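Local coordinates for protein putative mandelate racemase (Bordetella bronchiseptica, PDB 3OZY) that is of unknown function but belongs to the enolase superfamily, binds magnesium and m-xylarate, and probably acts on an acid sugar, at residues A[58-63]-A[100-105]; A[274-279]-A[288-293]. All blocks are in the same frame, centred on the assembly; numbering follows the deposited sequence. Where two conformers were deposited one is given.

Contact 1: residues A[58-63]-A[100-105]; sequences LAVLKR and RSVGIA
The backbones of the two segments come nearest at Leu61 and Val102, whose CA atoms lie 7.3 Å apart. Residues 58-63 form the first turns of helix 58-73. Residues 100-105 run from a loop into helix 102-122, with Ser101 as the N-cap. Ser101 OG accepts weakly from Gly103 N at 3.0 Å and from Ile104 N at 3.4 Å. Together these bonds cap the N-terminus of helix 102-122, which carries Val102.

No hydrogen bond joins the two segments, and the contact is apolar. Val60 and Val102 point across to the opposite segment, while Leu61 brings its CD2 over. Val102 supplies both of its methyls. Val102 CG2 lies anti to the backbone N and meets Leu61 CD2 at 3.7 Å, the closest approach. Val102 CG1 sits between the backbone N and the carbonyl carbon (chi1 63°) and reaches Val60 CG1 at 4.0 Å. Val60 CG1 also lies 4.1 Å from Val102 CG2, and so it touches both branches of the valine. The side chains meet obliquely, methyl against methyl, and all three residues are buried.

Nearby, Ser101 packs on Ser101 of the second subunit. The contact joins two helices of the N-terminal domain. On helix 58-73, Leu61 also packs on Tyr56 and on Ile36 of strand 32-42. Ile104, in the first turn of helix 102-122, rests on Phe89 and Val93 of helix 81-97.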
loop_
_atom_site.group_PDB
_atom_site.type_symbol
_atom_site.label_atom_id
_atom_site.label_comp_id
_atom_site.label_asym_id
_atom_site.label_seq_id
_atom_site.Cartn_x
_atom_site.Cartn_y
_atom_site.Cartn_z
ATOM N N LEU A 58 -6.558 -12.824 6.436
ATOM C CA LEU A 58 -7.968 -12.963 6.094
ATOM C C LEU A 58 -8.862 -12.007 6.880
ATOM O O LEU A 58 -9.864 -11.543 6.341
ATOM C CB LEU A 58 -8.455 -14.403 6.272
ATOM C CG LEU A 58 -7.828 -15.452 5.358
ATOM C CD1 LEU A 58 -8.565 -16.779 5.545
ATOM C CD2 LEU A 58 -7.865 -15.029 3.893
ATOM N N ALA A 59 -8.516 -11.727 8.137
ATOM C CA ALA A 59 -9.309 -10.786 8.933
ATOM C C ALA A 59 -9.155 -9.363 8.396
ATOM O O ALA A 59 -10.135 -8.615 8.321
ATOM C CB ALA A 59 -8.929 -10.860 10.399
ATOM N N VAL A 60 -7.935 -8.985 8.014
ATOM C CA VAL A 60 -7.723 -7.680 7.386
ATOM C C VAL A 60 -8.571 -7.552 6.118
ATOM O O VAL A 60 -9.283 -6.563 5.936
ATOM C CB VAL A 60 -6.237 -7.444 7.061
ATOM C CG1 VAL A 60 -6.060 -6.216 6.172
ATOM C CG2 VAL A 60 -5.436 -7.292 8.341
ATOM N N LEU A 61 -8.522 -8.557 5.249
ATOM C CA LEU A 61 -9.324 -8.537 4.036
ATOM C C LEU A 61 -10.820 -8.464 4.321
ATOM O O LEU A 61 -11.546 -7.683 3.694
ATOM C CB LEU A 61 -9.028 -9.769 3.186
ATOM C CG LEU A 61 -7.730 -9.773 2.371
ATOM C CD1 LEU A 61 -7.496 -11.149 1.776
ATOM C CD2 LEU A 61 -7.758 -8.726 1.261
ATOM N N LYS A 62 -11.290 -9.305 5.234
ATOM C CA LYS A 62 -12.714 -9.346 5.547
ATOM C C LYS A 62 -13.215 -7.994 6.042
ATOM O O LYS A 62 -14.264 -7.506 5.604
ATOM C CB LYS A 62 -13.003 -10.437 6.579
ATOM C CG LYS A 62 -14.469 -10.550 6.975
ATOM C CD LYS A 62 -14.644 -11.691 7.980
ATOM C CE LYS A 62 -16.099 -11.901 8.385
ATOM N NZ LYS A 62 -16.938 -12.445 7.280
ATOM N N ARG A 63 -12.467 -7.395 6.958
ATOM C CA ARG A 63 -12.819 -6.083 7.490
ATOM C C ARG A 63 -12.812 -5.019 6.395
ATOM O O ARG A 63 -13.742 -4.217 6.288
ATOM C CB ARG A 63 -11.856 -5.693 8.612
ATOM C CG ARG A 63 -12.065 -4.301 9.187
ATOM C CD ARG A 63 -13.363 -4.169 9.978
ATOM N NE ARG A 63 -13.554 -2.758 10.307
ATOM C CZ ARG A 63 -14.604 -2.257 10.953
ATOM N NH1 ARG A 63 -15.585 -3.048 11.369
ATOM N NH2 ARG A 63 -14.666 -0.951 11.176
ATOM N N ARG A 100 -0.990 1.659 -2.465
ATOM C CA ARG A 100 -0.467 0.404 -3.044
ATOM C C ARG A 100 -0.506 -0.668 -1.964
ATOM O O ARG A 100 0.506 -0.977 -1.329
ATOM C CB ARG A 100 0.952 0.593 -3.597
ATOM C CG ARG A 100 1.147 1.875 -4.435
ATOM C CD ARG A 100 0.424 1.823 -5.797
ATOM N NE ARG A 100 0.573 3.110 -6.486
ATOM C CZ ARG A 100 1.669 3.503 -7.125
ATOM N NH1 ARG A 100 2.708 2.688 -7.224
ATOM N NH2 ARG A 100 1.722 4.713 -7.685
ATOM N N SER A 101 -1.687 -1.238 -1.758
ATOM C CA SER A 101 -1.963 -1.888 -0.490
ATOM C C SER A 101 -2.896 -3.077 -0.598
ATOM O O SER A 101 -3.535 -3.314 -1.626
ATOM C CB SER A 101 -2.637 -0.872 0.433
ATOM O OG SER A 101 -3.956 -0.602 -0.037
ATOM N N VAL A 102 -2.997 -3.798 0.515
ATOM C CA VAL A 102 -4.028 -4.808 0.705
ATOM C C VAL A 102 -5.441 -4.252 0.442
ATOM O O VAL A 102 -6.341 -5.005 0.071
ATOM C CB VAL A 102 -3.922 -5.434 2.123
ATOM C CG1 VAL A 102 -4.159 -4.386 3.208
ATOM C CG2 VAL A 102 -4.856 -6.622 2.275
ATOM N N GLY A 103 -5.644 -2.946 0.633
ATOM C CA GLY A 103 -6.929 -2.350 0.306
ATOM C C GLY A 103 -7.223 -2.388 -1.188
ATOM O O GLY A 103 -8.377 -2.521 -1.605
ATOM N N ILE A 104 -6.181 -2.257 -2.001
ATOM C CA ILE A 104 -6.338 -2.378 -3.449
ATOM C C ILE A 104 -6.684 -3.823 -3.841
ATOM O O ILE A 104 -7.523 -4.045 -4.716
ATOM C CB ILE A 104 -5.073 -1.881 -4.200
ATOM C CG1 ILE A 104 -4.730 -0.429 -3.806
ATOM C CG2 ILE A 104 -5.252 -2.030 -5.711
ATOM C CD1 ILE A 104 -5.736 0.623 -4.319
ATOM N N ALA A 105 -6.057 -4.797 -3.176
ATOM C CA ALA A 105 -6.432 -6.193 -3.384
ATOM C C ALA A 105 -7.893 -6.417 -2.978
ATOM O O ALA A 105 -8.660 -7.039 -3.709
ATOM C CB ALA A 105 -5.492 -7.130 -2.619
#

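Contact 2: residues A[274-279]-A[288-293]; sequences LQADAS and LAISAS
Ile290 makes every apolar contact between these segments, and it does so with two of its methyls. Ile290 CD1 meets Ala276 CB at 3.6 Å. Ile290 CG2 meets Leu274 CD2 at 3.7 Å and lies 3.8 Å from the same Ala276 CB. The alanine methyl therefore touches both branches of the isoleucine. With CG1 anti to the carbonyl carbon (chi1 -65°) and CG2 anti to the backbone N, the two branches spread over Ala276 and Leu274. The leucine crosses the isoleucine at a slant, and Leu274 CD2 also comes within 4.1 Å of Ile290 O. No hydrogen bond links the segments.

Behind this layer, the side chains alternate. Leu274 and Ala276 point to the helix, while Gln275 and Asp277 point away from it. Phe262 of helix 258-267 packs on both Leu274 and Ala276. Further along, Asp277 OD1 accepts from Ser279 N at 2.8 Å, which makes an Asx turn. Ser279 OG donates to Asp277 OD1 as well, at 2.7 Å. Both donors come from one face of the carboxylate, well above its plane. Asp277 OD1 also takes Asn315 ND2, and Asp277 OD2 pairs with His304 ND1, so both carboxylate oxygens are held.

Gln275 NE2 donates to Glu227, one of the magnesium ligands, so this residue reaches the metal site. The motif is a beta-alpha unit of the enolase-superfamily barrel: strand 273-274, a loop, then helix 284-296 packed back on the strand's outer side. The pairing of Asp277 with His304 at the end of this strand is consistent with the His-Asp dyad of mandelate racemase-type enzymes.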
loop_
_atom_site.group_PDB
_atom_site.type_symbol
_atom_site.label_atom_id
_atom_site.label_comp_id
_atom_site.label_asym_id
_atom_site.label_seq_id
_atom_site.Cartn_x
_atom_site.Cartn_y
_atom_site.Cartn_z
ATOM N N LEU A 274 4.299 -6.852 -17.909
ATOM C CA LEU A 274 3.516 -6.371 -16.778
ATOM C C LEU A 274 2.680 -7.532 -16.267
ATOM O O LEU A 274 1.974 -8.166 -17.045
ATOM C CB LEU A 274 2.603 -5.224 -17.206
ATOM C CG LEU A 274 3.233 -3.880 -17.575
ATOM C CD1 LEU A 274 4.050 -3.960 -18.872
ATOM C CD2 LEU A 274 2.123 -2.855 -17.703
ATOM N N GLN A 275 2.742 -7.796 -14.965
ATOM C CA GLN A 275 2.064 -8.972 -14.421
ATOM C C GLN A 275 0.911 -8.634 -13.483
ATOM O O GLN A 275 0.511 -9.443 -12.646
ATOM C CB GLN A 275 3.069 -9.904 -13.755
ATOM C CG GLN A 275 4.151 -10.392 -14.706
ATOM C CD GLN A 275 5.071 -11.366 -14.029
ATOM O OE1 GLN A 275 5.786 -11.010 -13.090
ATOM N NE2 GLN A 275 5.054 -12.613 -14.487
ATOM N N ALA A 276 0.349 -7.441 -13.656
ATOM C CA ALA A 276 -0.823 -7.028 -12.883
ATOM C C ALA A 276 -1.896 -8.118 -12.884
ATOM O O ALA A 276 -2.329 -8.573 -13.941
ATOM C CB ALA A 276 -1.394 -5.740 -13.443
ATOM N N ASP A 277 -2.317 -8.506 -11.686
ATOM C CA ASP A 277 -3.304 -9.556 -11.459
ATOM C C ASP A 277 -4.652 -8.868 -11.249
ATOM O O ASP A 277 -4.771 -7.968 -10.415
ATOM C CB ASP A 277 -2.857 -10.317 -10.193
ATOM C CG ASP A 277 -3.751 -11.494 -9.812
ATOM O OD1 ASP A 277 -4.943 -11.539 -10.166
ATOM O OD2 ASP A 277 -3.242 -12.382 -9.079
ATOM N N ALA A 278 -5.674 -9.273 -11.994
ATOM C CA ALA A 278 -7.001 -8.680 -11.815
ATOM C C ALA A 278 -7.491 -8.730 -10.367
ATOM O O ALA A 278 -8.276 -7.875 -9.949
ATOM C CB ALA A 278 -8.012 -9.349 -12.729
ATOM N N SER A 279 -7.044 -9.739 -9.614
ATOM C CA SER A 279 -7.485 -9.931 -8.228
ATOM C C SER A 279 -6.618 -9.224 -7.179
ATOM O O SER A 279 -6.890 -9.335 -5.982
ATOM C CB SER A 279 -7.571 -11.424 -7.888
ATOM O OG SER A 279 -6.276 -12.007 -7.840
ATOM N N LEU A 288 -7.805 -4.383 -17.075
ATOM C CA LEU A 288 -8.122 -4.019 -18.453
ATOM C C LEU A 288 -7.308 -2.809 -18.893
ATOM O O LEU A 288 -6.765 -2.777 -20.008
ATOM C CB LEU A 288 -9.607 -3.700 -18.610
ATOM C CG LEU A 288 -10.546 -4.902 -18.625
ATOM C CD1 LEU A 288 -11.979 -4.402 -18.535
ATOM C CD2 LEU A 288 -10.335 -5.730 -19.887
ATOM N N ALA A 289 -7.232 -1.810 -18.023
ATOM C CA ALA A 289 -6.518 -0.581 -18.344
ATOM C C ALA A 289 -5.019 -0.855 -18.427
ATOM O O ALA A 289 -4.326 -0.320 -19.296
ATOM C CB ALA A 289 -6.806 0.467 -17.293
ATOM N N ILE A 290 -4.513 -1.691 -17.526
ATOM C CA ILE A 290 -3.089 -2.012 -17.508
ATOM C C ILE A 290 -2.696 -2.799 -18.755
ATOM O O ILE A 290 -1.656 -2.533 -19.362
ATOM C CB ILE A 290 -2.698 -2.740 -16.205
ATOM C CG1 ILE A 290 -2.894 -1.803 -15.016
ATOM C CG2 ILE A 290 -1.248 -3.202 -16.267
ATOM C CD1 ILE A 290 -2.871 -2.508 -13.675
ATOM N N SER A 291 -3.535 -3.750 -19.160
ATOM C CA SER A 291 -3.267 -4.532 -20.362
ATOM C C SER A 291 -3.189 -3.628 -21.592
ATOM O O SER A 291 -2.308 -3.770 -22.445
ATOM C CB SER A 291 -4.355 -5.595 -20.535
ATOM O OG SER A 291 -4.201 -6.287 -21.760
ATOM N N ALA A 292 -4.132 -2.695 -21.680
ATOM C CA ALA A 292 -4.147 -1.737 -22.782
ATOM C C ALA A 292 -2.898 -0.869 -22.789
ATOM O O ALA A 292 -2.296 -0.639 -23.851
ATOM C CB ALA A 292 -5.389 -0.866 -22.706
ATOM N N SER A 293 -2.501 -0.403 -21.612
ATOM C CA SER A 293 -1.332 0.463 -21.495
ATOM C C SER A 293 -0.042 -0.272 -21.855
ATOM O O SER A 293 0.875 0.324 -22.423
ATOM C CB SER A 293 -1.245 1.065 -20.093
ATOM O OG SER A 293 -2.449 1.753 -19.794
#

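Overall arrangement
The two contacts follow one another along the chain, contact 1 closing before contact 2 opens. Their centres are 19 Å apart. They share no helix or strand. Contact 1 belongs to the N-terminal domain, where helices 58-73 and 102-122 meet. Contact 2 belongs to the barrel domain, where strand 273-274 and the following loop meet helix 284-296. They still touch, because Ala105 CB lies 4.3 Å from Ser279 O. Helix 258-267 also links them, since it packs on Arg100 and Ile104 as well as on Leu274 and Ala276. The start of helix 102-122 thus lies against the barrel, consistent with the two-domain build of enolase-superfamily proteins.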